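Local coordinates for Tetur07g02040 (Tetranychus urticae, PDB 6BDJ), which probably cleaves catechol-type aromatic rings between their two hydroxyls, as an intradiol dioxygenase that binds ferric iron and incorporates both atoms of molecular oxygen, at residues Phe137-His149 with Arg187-Phe199. Residues are numbered along the deposited sequence; the frame is centred on the assembly and turned at random.
With FE (Fe (III) ion), chain C.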
loop_
_atom_site.group_PDB
_atom_site.type_symbol
_atom_site.label_atom_id
_atom_site.label_comp_id
_atom_site.label_asym_id
_atom_site.label_seq_id
_atom_site.Cartn_x
_atom_site.Cartn_y
_atom_site.Cartn_z
ATOM N N PHE A 137 -1.227 -0.717 10.810
ATOM C CA PHE A 137 -1.031 -2.035 10.244
ATOM C C PHE A 137 -2.375 -2.503 9.614
ATOM O O PHE A 137 -3.417 -2.416 10.251
ATOM C CB PHE A 137 -0.506 -3.011 11.285
ATOM C CG PHE A 137 -0.030 -4.295 10.685
ATOM C CD1 PHE A 137 -0.935 -5.305 10.403
ATOM C CD2 PHE A 137 1.307 -4.478 10.349
ATOM C CE1 PHE A 137 -0.524 -6.486 9.810
ATOM C CE2 PHE A 137 1.730 -5.656 9.746
ATOM C CZ PHE A 137 0.812 -6.655 9.464
ATOM N N PRO A 138 -2.353 -2.955 8.342
ATOM C CA PRO A 138 -3.583 -3.282 7.638
ATOM C C PRO A 138 -4.210 -4.556 8.143
ATOM O O PRO A 138 -3.499 -5.465 8.586
ATOM C CB PRO A 138 -3.130 -3.451 6.193
ATOM C CG PRO A 138 -1.753 -3.972 6.315
ATOM C CD PRO A 138 -1.181 -3.195 7.492
ATOM N N GLY A 139 -5.535 -4.619 8.083
ATOM C CA GLY A 139 -6.238 -5.886 8.223
ATOM C C GLY A 139 -6.144 -6.589 6.879
ATOM O O GLY A 139 -5.294 -6.270 6.043
ATOM N N HIS A 140 -7.004 -7.557 6.651
ATOM C CA HIS A 140 -7.029 -8.178 5.355
ATOM C C HIS A 140 -8.328 -8.803 5.096
ATOM O O HIS A 140 -9.091 -9.179 5.999
ATOM C CB HIS A 140 -5.987 -9.302 5.243
ATOM C CG HIS A 140 -6.037 -10.293 6.367
ATOM N ND1 HIS A 140 -6.793 -11.443 6.318
ATOM C CD2 HIS A 140 -5.439 -10.281 7.581
ATOM C CE1 HIS A 140 -6.652 -12.100 7.456
ATOM N NE2 HIS A 140 -5.829 -11.421 8.234
ATOM N N TYR A 141 -8.497 -9.126 3.820
ATOM C CA TYR A 141 -9.637 -9.811 3.299
ATOM C C TYR A 141 -9.482 -11.306 3.504
ATOM O O TYR A 141 -8.446 -11.772 3.995
ATOM C CB TYR A 141 -9.635 -9.546 1.793
ATOM C CG TYR A 141 -10.691 -8.595 1.342
ATOM C CD1 TYR A 141 -10.747 -7.322 1.849
ATOM C CD2 TYR A 141 -11.634 -8.969 0.405
ATOM C CE1 TYR A 141 -11.705 -6.430 1.430
ATOM C CE2 TYR A 141 -12.606 -8.087 -0.013
ATOM C CZ TYR A 141 -12.636 -6.815 0.511
ATOM O OH TYR A 141 -13.592 -5.897 0.128
ATOM N N PRO A 142 -10.528 -12.088 3.065
ATOM C CA PRO A 142 -10.432 -13.531 2.984
ATOM C C PRO A 142 -9.946 -13.834 1.577
ATOM O O PRO A 142 -10.414 -13.212 0.601
ATOM C CB PRO A 142 -11.902 -13.975 3.170
ATOM C CG PRO A 142 -12.728 -12.812 2.685
ATOM C CD PRO A 142 -11.843 -11.637 2.531
ATOM N N GLY A 143 -8.981 -14.725 1.453
ATOM C CA GLY A 143 -8.410 -15.014 0.132
ATOM C C GLY A 143 -7.308 -14.036 -0.266
ATOM O O GLY A 143 -6.936 -13.962 -1.435
ATOM N N ARG A 144 -6.815 -13.268 0.710
ATOM C CA ARG A 144 -5.704 -12.352 0.515
ATOM C C ARG A 144 -4.863 -12.254 1.777
ATOM O O ARG A 144 -5.357 -12.287 2.903
ATOM C CB ARG A 144 -6.190 -10.940 0.160
ATOM C CG ARG A 144 -6.775 -10.781 -1.236
ATOM C CD ARG A 144 -5.795 -11.133 -2.362
ATOM N NE ARG A 144 -4.406 -10.732 -2.112
ATOM C CZ ARG A 144 -3.842 -9.589 -2.514
ATOM N NH1 ARG A 144 -2.566 -9.366 -2.239
ATOM N NH2 ARG A 144 -4.541 -8.677 -3.194
ATOM N N THR A 145 -3.569 -12.094 1.563
ATOM C CA THR A 145 -2.625 -11.879 2.633
ATOM C C THR A 145 -2.604 -10.362 2.933
ATOM O O THR A 145 -2.973 -9.548 2.064
ATOM C CB THR A 145 -1.249 -12.437 2.223
ATOM O OG1 THR A 145 -0.283 -12.227 3.267
ATOM C CG2 THR A 145 -0.763 -11.854 0.872
ATOM N N PRO A 146 -2.182 -9.968 4.153
ATOM C CA PRO A 146 -2.249 -8.530 4.480
ATOM C C PRO A 146 -1.308 -7.724 3.602
ATOM O O PRO A 146 -0.202 -8.157 3.317
ATOM C CB PRO A 146 -1.797 -8.467 5.948
ATOM C CG PRO A 146 -2.012 -9.831 6.485
ATOM C CD PRO A 146 -1.817 -10.771 5.329
ATOM N N HIS A 147 -1.753 -6.560 3.177
ATOM C CA HIS A 147 -0.956 -5.703 2.329
ATOM C C HIS A 147 -1.472 -4.300 2.298
ATOM O O HIS A 147 -2.617 -4.042 2.687
ATOM C CB HIS A 147 -1.024 -6.209 0.906
ATOM C CG HIS A 147 -2.412 -6.274 0.375
ATOM N ND1 HIS A 147 -3.258 -7.325 0.646
ATOM C CD2 HIS A 147 -3.118 -5.407 -0.383
ATOM C CE1 HIS A 147 -4.412 -7.131 0.033
ATOM N NE2 HIS A 147 -4.378 -5.943 -0.550
ATOM N N ILE A 148 -0.625 -3.409 1.783
ATOM C CA ILE A 148 -0.992 -2.037 1.487
ATOM C C ILE A 148 -0.727 -1.815 0.015
ATOM O O ILE A 148 0.378 -2.120 -0.481
ATOM C CB ILE A 148 -0.139 -1.049 2.291
ATOM C CG1 ILE A 148 -0.420 -1.201 3.797
ATOM C CG2 ILE A 148 -0.427 0.404 1.861
ATOM C CD1 ILE A 148 0.528 -0.437 4.721
ATOM N N HIS A 149 -1.704 -1.262 -0.686
ATOM C CA HIS A 149 -1.498 -0.887 -2.061
ATOM C C HIS A 149 -0.829 0.445 -2.205
ATOM O O HIS A 149 -0.972 1.305 -1.331
ATOM C CB HIS A 149 -2.801 -0.724 -2.765
ATOM C CG HIS A 149 -3.599 -1.954 -2.872
ATOM N ND1 HIS A 149 -3.590 -2.743 -4.012
ATOM C CD2 HIS A 149 -4.472 -2.517 -2.016
ATOM C CE1 HIS A 149 -4.431 -3.744 -3.841
ATOM N NE2 HIS A 149 -4.974 -3.626 -2.641
ATOM N N ARG A 187 -6.558 -16.305 7.860
ATOM C CA ARG A 187 -5.461 -15.536 7.261
ATOM C C ARG A 187 -4.745 -16.344 6.181
ATOM O O ARG A 187 -4.023 -17.296 6.496
ATOM C CB ARG A 187 -4.424 -15.137 8.329
ATOM C CG ARG A 187 -3.342 -14.206 7.810
ATOM C CD ARG A 187 -2.084 -14.250 8.679
ATOM N NE ARG A 187 -1.047 -15.130 8.135
ATOM C CZ ARG A 187 -0.380 -14.923 6.993
ATOM N NH1 ARG A 187 -0.654 -13.871 6.216
ATOM N NH2 ARG A 187 0.565 -15.780 6.607
ATOM N N MET A 188 -4.955 -15.965 4.929
ATOM C CA MET A 188 -4.281 -16.611 3.809
ATOM C C MET A 188 -2.794 -16.293 3.909
ATOM O O MET A 188 -2.426 -15.133 4.146
ATOM C CB MET A 188 -4.828 -16.133 2.462
ATOM C CG MET A 188 -4.120 -16.804 1.297
ATOM S SD MET A 188 -4.632 -16.146 -0.297
ATOM C CE MET A 188 -5.953 -17.276 -0.716
ATOM N N LYS A 189 -1.962 -17.332 3.763
ATOM C CA LYS A 189 -0.505 -17.198 3.767
ATOM C C LYS A 189 0.013 -16.445 2.562
ATOM O O LYS A 189 -0.586 -16.536 1.495
ATOM C CB LYS A 189 0.157 -18.587 3.845
ATOM C CG LYS A 189 0.569 -19.022 5.230
ATOM C CD LYS A 189 -0.580 -19.553 6.079
ATOM C CE LYS A 189 -0.052 -19.998 7.432
ATOM N NZ LYS A 189 -1.011 -20.863 8.177
ATOM N N ASN A 190 1.126 -15.730 2.737
ATOM C CA ASN A 190 1.829 -15.078 1.610
ATOM C C ASN A 190 1.994 -16.000 0.390
ATOM O O ASN A 190 1.669 -15.639 -0.737
ATOM C CB ASN A 190 3.221 -14.609 2.052
ATOM C CG ASN A 190 3.221 -13.215 2.651
ATOM O OD1 ASN A 190 2.237 -12.491 2.571
ATOM N ND2 ASN A 190 4.331 -12.827 3.251
ATOM N N GLU A 191 2.440 -17.221 0.670
ATOM C CA GLU A 191 2.715 -18.247 -0.336
ATOM C C GLU A 191 1.455 -18.870 -0.950
ATOM O O GLU A 191 1.529 -19.542 -1.993
ATOM C CB GLU A 191 3.544 -19.397 0.274
ATOM C CG GLU A 191 4.966 -19.066 0.729
ATOM C CD GLU A 191 5.039 -18.340 2.072
ATOM O OE1 GLU A 191 6.158 -17.944 2.462
ATOM O OE2 GLU A 191 3.987 -18.127 2.719
ATOM N N GLU A 192 0.317 -18.680 -0.297
ATOM C CA GLU A 192 -0.977 -19.103 -0.839
ATOM C C GLU A 192 -1.579 -18.037 -1.741
ATOM O O GLU A 192 -2.487 -18.346 -2.538
ATOM C CB GLU A 192 -1.968 -19.367 0.281
ATOM C CG GLU A 192 -1.558 -20.384 1.324
ATOM C CD GLU A 192 -2.580 -20.495 2.452
ATOM O OE1 GLU A 192 -3.758 -19.998 2.313
ATOM O OE2 GLU A 192 -2.190 -21.053 3.516
ATOM N N ASP A 193 -1.093 -16.790 -1.590
ATOM C CA ASP A 193 -1.618 -15.642 -2.298
ATOM C C ASP A 193 -1.183 -15.593 -3.757
ATOM O O ASP A 193 0.028 -15.593 -4.061
ATOM C CB ASP A 193 -1.181 -14.362 -1.596
ATOM C CG ASP A 193 -1.904 -13.134 -2.126
ATOM O OD1 ASP A 193 -3.098 -12.950 -1.803
ATOM O OD2 ASP A 193 -1.261 -12.360 -2.853
ATOM N N GLY A 194 -2.175 -15.518 -4.656
ATOM C CA GLY A 194 -1.928 -15.483 -6.094
ATOM C C GLY A 194 -1.018 -14.320 -6.461
ATOM O O GLY A 194 0.014 -14.512 -7.126
ATOM N N GLU A 195 -1.377 -13.132 -5.968
ATOM C CA GLU A 195 -0.657 -11.911 -6.278
ATOM C C GLU A 195 0.794 -11.946 -5.770
ATOM O O GLU A 195 1.702 -11.607 -6.516
ATOM C CB GLU A 195 -1.393 -10.664 -5.744
ATOM C CG GLU A 195 -2.896 -10.470 -6.218
ATOM C CD GLU A 195 -3.099 -9.471 -7.468
ATOM O OE1 GLU A 195 -4.129 -8.716 -7.474
ATOM O OE2 GLU A 195 -2.237 -9.421 -8.418
ATOM N N PHE A 196 1.009 -12.351 -4.518
ATOM C CA PHE A 196 2.348 -12.384 -3.923
ATOM C C PHE A 196 3.238 -13.328 -4.749
ATOM O O PHE A 196 4.373 -12.992 -5.102
ATOM C CB PHE A 196 2.263 -12.909 -2.478
ATOM C CG PHE A 196 3.590 -12.966 -1.750
ATOM C CD1 PHE A 196 4.417 -14.074 -1.860
ATOM C CD2 PHE A 196 4.023 -11.895 -0.959
ATOM C CE1 PHE A 196 5.650 -14.106 -1.207
ATOM C CE2 PHE A 196 5.230 -11.929 -0.287
ATOM C CZ PHE A 196 6.056 -13.040 -0.420
ATOM N N THR A 197 2.694 -14.503 -5.053
ATOM C CA THR A 197 3.405 -15.519 -5.806
ATOM C C THR A 197 3.693 -15.070 -7.233
ATOM O O THR A 197 4.860 -15.049 -7.671
ATOM C CB THR A 197 2.575 -16.823 -5.817
ATOM O OG1 THR A 197 2.500 -17.343 -4.488
ATOM C CG2 THR A 197 3.197 -17.881 -6.734
ATOM N N TYR A 198 2.638 -14.708 -7.961
ATOM C CA TYR A 198 2.807 -14.380 -9.375
ATOM C C TYR A 198 3.658 -13.144 -9.606
ATOM O O TYR A 198 4.453 -13.132 -10.533
ATOM C CB TYR A 198 1.475 -14.287 -10.126
ATOM C CG TYR A 198 0.620 -15.553 -10.071
ATOM C CD1 TYR A 198 1.126 -16.822 -10.401
ATOM C CD2 TYR A 198 -0.731 -15.466 -9.738
ATOM C CE1 TYR A 198 0.315 -17.955 -10.363
ATOM C CE2 TYR A 198 -1.551 -16.589 -9.689
ATOM C CZ TYR A 198 -1.033 -17.823 -9.999
ATOM O OH TYR A 198 -1.879 -18.889 -9.954
ATOM N N PHE A 199 3.538 -12.128 -8.758
ATOM C CA PHE A 199 4.173 -10.806 -8.999
ATOM C C PHE A 199 5.342 -10.480 -8.054
ATOM O O PHE A 199 5.577 -9.314 -7.751
ATOM C CB PHE A 199 3.095 -9.689 -8.890
ATOM C CG PHE A 199 1.984 -9.815 -9.900
ATOM C CD1 PHE A 199 0.866 -10.626 -9.652
ATOM C CD2 PHE A 199 2.058 -9.166 -11.117
ATOM C CE1 PHE A 199 -0.125 -10.786 -10.597
ATOM C CE2 PHE A 199 1.051 -9.318 -12.073
ATOM C CZ PHE A 199 -0.040 -10.126 -11.809
HETATM FE FE FE C . -6.462 -4.965 -1.432
HETATM O O HOH W 1 -7.760 -4.769 -3.157
#
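R144 and D193 form the salt bridge that joins the two segments: NE of R144 lies 2.6 Å from OD1 of D193, on the syn lone pair of that oxygen. The bond is bent (139° at the hydrogen), its acceptor tilted from the guanidinium plane, and the second leg, from NH1 to OD2, is weak. NH1 also donates to Q163. D193 is at the same time the N-cap of helix 194-198, its OD2 receiving the amide N of F196 at 2.8 Å through the anti lone pair. A leucine at D193 would probably leave both the R144 guanidinium and this helix start without their carboxylate partner. A second short bond runs from T145 to N190, the hydroxyl OG1 donating to OD1 at 2.6 Å; with OG1 anti to the backbone N (chi1 180°), CG2 is turned against the D193 carboxylate carbon.

The bridge borders the metal centre of an intradiol dioxygenase, where H147 and H149 bind the ferric ion through NE2 and Y96 supplies a further ligand. H149 lies in strand 148-154 of the beta-sheet. ND1 of H147 donates to the carbonyl O of T145 in the ring plane, 168° at the hydrogen, which fixes the rotation of the imidazole. The R144 guanidinium is sandwiched between CE1 of H147 on one face and CG of E195 on the other, which makes R144 a second-shell neighbour of the iron, itself held by D193.

Farther out, the M188 sulfur SD rests 3.4 Å from the carbonyl O of G143, and its methyl CE presses tightly on the G143 CA. R187 crosses the H140 ring at about a right angle, its CG 3.8 Å from NE2 of H140, while its guanidinium edge meets CD of P146.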